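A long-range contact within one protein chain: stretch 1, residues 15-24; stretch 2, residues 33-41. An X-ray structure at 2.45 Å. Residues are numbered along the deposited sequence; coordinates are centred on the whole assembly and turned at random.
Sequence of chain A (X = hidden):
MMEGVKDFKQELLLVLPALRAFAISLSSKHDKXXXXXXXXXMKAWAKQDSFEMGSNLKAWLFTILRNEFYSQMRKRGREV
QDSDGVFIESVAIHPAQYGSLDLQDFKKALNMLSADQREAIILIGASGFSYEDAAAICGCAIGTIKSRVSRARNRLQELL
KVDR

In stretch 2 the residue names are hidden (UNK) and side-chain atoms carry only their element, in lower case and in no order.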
# COMPACT_ATOMS: atom_id res chain seq x y z
N VAL A 15 -3.98 -10.25 6.63
CA VAL A 15 -3.88 -9.13 5.70
C VAL A 15 -2.88 -8.08 6.19
O VAL A 15 -2.30 -7.34 5.39
CB VAL A 15 -5.26 -8.47 5.49
CG1 VAL A 15 -5.19 -7.34 4.47
CG2 VAL A 15 -6.27 -9.51 5.03
N LEU A 16 -2.67 -8.05 7.50
CA LEU A 16 -1.86 -7.02 8.14
C LEU A 16 -0.45 -6.82 7.54
O LEU A 16 -0.02 -5.67 7.38
CB LEU A 16 -1.74 -7.32 9.64
CG LEU A 16 -1.49 -6.12 10.56
CD1 LEU A 16 -2.25 -4.90 10.07
CD2 LEU A 16 -1.87 -6.46 11.99
N PRO A 17 0.28 -7.91 7.22
CA PRO A 17 1.59 -7.67 6.60
C PRO A 17 1.52 -6.98 5.24
O PRO A 17 2.34 -6.10 4.96
CB PRO A 17 2.16 -9.09 6.45
CG PRO A 17 1.47 -9.89 7.48
CD PRO A 17 0.08 -9.34 7.52
N ALA A 18 0.56 -7.37 4.42
CA ALA A 18 0.39 -6.75 3.10
C ALA A 18 -0.12 -5.33 3.24
O ALA A 18 0.23 -4.45 2.45
CB ALA A 18 -0.56 -7.58 2.25
N LEU A 19 -0.96 -5.10 4.25
CA LEU A 19 -1.49 -3.78 4.54
C LEU A 19 -0.37 -2.81 4.90
O LEU A 19 -0.37 -1.65 4.48
CB LEU A 19 -2.51 -3.85 5.68
CG LEU A 19 -3.32 -2.59 5.96
CD1 LEU A 19 -4.23 -2.27 4.79
CD2 LEU A 19 -4.12 -2.74 7.25
N ARG A 20 0.59 -3.29 5.68
CA ARG A 20 1.75 -2.49 6.07
C ARG A 20 2.64 -2.18 4.88
O ARG A 20 3.14 -1.06 4.74
CB ARG A 20 2.55 -3.20 7.16
CG ARG A 20 3.83 -2.49 7.56
CD ARG A 20 4.55 -3.22 8.68
NE ARG A 20 5.90 -2.70 8.90
CZ ARG A 20 6.97 -3.11 8.24
NH1 ARG A 20 6.87 -4.05 7.31
NH2 ARG A 20 8.16 -2.58 8.51
N ALA A 21 2.83 -3.17 4.02
CA ALA A 21 3.64 -3.01 2.81
C ALA A 21 3.01 -1.98 1.88
O ALA A 21 3.72 -1.22 1.20
CB ALA A 21 3.81 -4.34 2.09
N PHE A 22 1.69 -1.96 1.84
CA PHE A 22 0.94 -1.00 1.03
C PHE A 22 1.16 0.42 1.54
O PHE A 22 1.34 1.35 0.75
CB PHE A 22 -0.55 -1.35 1.03
CG PHE A 22 -1.38 -0.45 0.17
CD1 PHE A 22 -1.08 -0.26 -1.17
CD2 PHE A 22 -2.49 0.20 0.70
CE1 PHE A 22 -1.85 0.57 -1.96
CE2 PHE A 22 -3.27 1.03 -0.09
CZ PHE A 22 -2.95 1.22 -1.42
N ALA A 23 1.13 0.58 2.86
CA ALA A 23 1.32 1.88 3.48
C ALA A 23 2.72 2.43 3.22
O ALA A 23 2.88 3.61 2.92
CB ALA A 23 1.06 1.79 4.98
N ILE A 24 3.72 1.57 3.33
CA ILE A 24 5.11 1.96 3.10
C ILE A 24 5.33 2.34 1.64
O ILE A 24 6.01 3.32 1.34
CB ILE A 24 6.08 0.84 3.52
CG1 ILE A 24 6.10 0.70 5.05
CG2 ILE A 24 7.49 1.12 3.01
CD1 ILE A 24 6.83 -0.52 5.55
N UNK A 33 4.48 6.01 7.87
CA UNK A 33 3.80 4.85 7.30
C UNK A 33 3.22 3.93 8.37
O UNK A 33 2.17 3.32 8.17
c UNK A 33 4.76 4.07 6.41
N UNK A 34 3.90 3.83 9.51
CA UNK A 34 3.53 2.86 10.53
C UNK A 34 2.29 3.31 11.31
O UNK A 34 1.48 2.48 11.73
o UNK A 34 6.17 -0.58 10.43
o UNK A 34 4.19 -0.07 11.22
c UNK A 34 5.35 0.25 10.87
c UNK A 34 4.70 2.64 11.49
c UNK A 34 5.79 1.70 10.97
N UNK A 35 2.15 4.62 11.50
CA UNK A 35 0.97 5.19 12.15
C UNK A 35 -0.26 5.06 11.26
O UNK A 35 -1.38 4.93 11.76
o UNK A 35 2.69 7.95 13.84
o UNK A 35 2.38 5.85 14.40
c UNK A 35 1.21 6.66 12.50
c UNK A 35 2.16 6.83 13.66
N UNK A 36 -0.05 5.10 9.95
CA UNK A 36 -1.12 4.96 8.98
C UNK A 36 -1.81 3.61 9.10
O UNK A 36 -3.03 3.51 9.01
c UNK A 36 -0.86 5.45 5.10
c UNK A 36 -2.57 6.37 6.67
c UNK A 36 -0.57 5.15 7.57
c UNK A 36 -1.58 5.25 6.42
N UNK A 37 -1.02 2.56 9.31
CA UNK A 37 -1.55 1.22 9.50
C UNK A 37 -2.35 1.14 10.80
O UNK A 37 -3.43 0.56 10.84
c UNK A 37 -0.42 0.17 9.53
c UNK A 37 0.38 0.21 8.24
c UNK A 37 -1.00 -1.22 9.76
N UNK A 38 -1.79 1.73 11.86
CA UNK A 38 -2.44 1.76 13.16
C UNK A 38 -3.83 2.40 13.08
O UNK A 38 -4.80 1.85 13.60
c UNK A 38 -1.57 2.52 14.17
n UNK A 38 -1.08 4.06 17.02
o UNK A 38 0.03 2.11 16.94
c UNK A 38 -1.96 2.29 15.62
c UNK A 38 -0.92 2.82 16.58
N UNK A 39 -3.92 3.55 12.44
CA UNK A 39 -5.19 4.26 12.28
C UNK A 39 -6.18 3.45 11.46
O UNK A 39 -7.38 3.46 11.73
c UNK A 39 -4.18 6.58 12.52
c UNK A 39 -4.97 5.63 11.63
o UNK A 39 -4.12 6.34 13.74
o UNK A 39 -3.62 7.56 11.99
N UNK A 40 -5.67 2.73 10.46
CA UNK A 40 -6.51 1.90 9.60
C UNK A 40 -7.12 0.76 10.40
O UNK A 40 -8.30 0.45 10.25
c UNK A 40 -5.71 1.34 8.41
c UNK A 40 -6.59 0.44 7.56
o UNK A 40 -5.22 2.42 7.61
N UNK A 41 -6.31 0.13 11.24
CA UNK A 41 -6.75 -0.97 12.09
C UNK A 41 -7.86 -0.53 13.03
O UNK A 41 -8.84 -1.26 13.24
c UNK A 41 -5.94 -3.98 12.57
c UNK A 41 -4.67 -3.16 14.56
c UNK A 41 -5.57 -1.53 12.89
c UNK A 41 -5.80 -2.87 13.59

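Position 33 opens the second helix with a single side-chain carbon. This CB points toward stretch 1 and lies 3.9 Å from CG1 of I24, while the backbone O of position 33 is 3.7 Å from CB of A23. One carbon and nothing beyond it identifies A33, whose small size goes with the close backbone approach here: the CA atoms of I24 and A33 are 5.3 Å apart.

Position 34 carries three carbons in a row, the third bearing two oxygens, the pattern of a carboxylate on a two-methylene arm. The CA-to-CB bond runs sideways, but the chain bends back until one oxygen is 2.6 Å from NE of R20. The residue is E34, and the oxygen is OE2.

At position 35 two carbons, the second with two oxygens, form a shorter carboxylate. It is out of reach of stretch 1, and the residue is D35.

Position 36 has four carbons forked at the second, and one terminal carbon lies 4.1 Å from CB of A23. The fork beyond CB makes it L36.

Position 37 has three carbons, with the fork already at CB. One branch carbon lies 3.7 Å from CB of A23 and 3.7 Å from CA of R20; the other lies 3.9 Å from CD1 of L16. Branching at CB without any oxygen gives V37; its CG1 makes the contact with L16 and its CG2 those with A23 and R20.

Position 38 shows three carbons, the third bonded to one oxygen and one nitrogen. Its CA-to-CB bond points away from stretch 1, and the terminal amide identifies Q38. Position 39 repeats the two-carbon carboxylate, again out of reach, and is D39.

At position 40 one oxygen and one carbon branch from CB, and the carbon touches L19. This is T40: its CG2 lies 4.0 Å from CD2 of L19, and its OG1 donates a hydrogen bond to O of L36 at 2.8 Å.

Position 41 has four carbons forked at the second; the nearest side-chain approach is 4.6 Å, from one terminal carbon to CD1 of L16. It is L41.

The helices cross at 133°, their axes 8.6 Å apart at closest approach. V37 is the knob, seated among L16, L19, R20 and A23, and the small A23 also meets L36. Beside this apolar packing, R20 NE donates to E34 OE2 at 2.6 Å with an angle of 166°, a nearly straight hydrogen bond within a salt bridge. The carboxylate oxygen lies near the guanidinium plane, while NH1 and NH2 are engaged elsewhere in the structure.

Stretch 2 (33-41) AEDLVQDTL
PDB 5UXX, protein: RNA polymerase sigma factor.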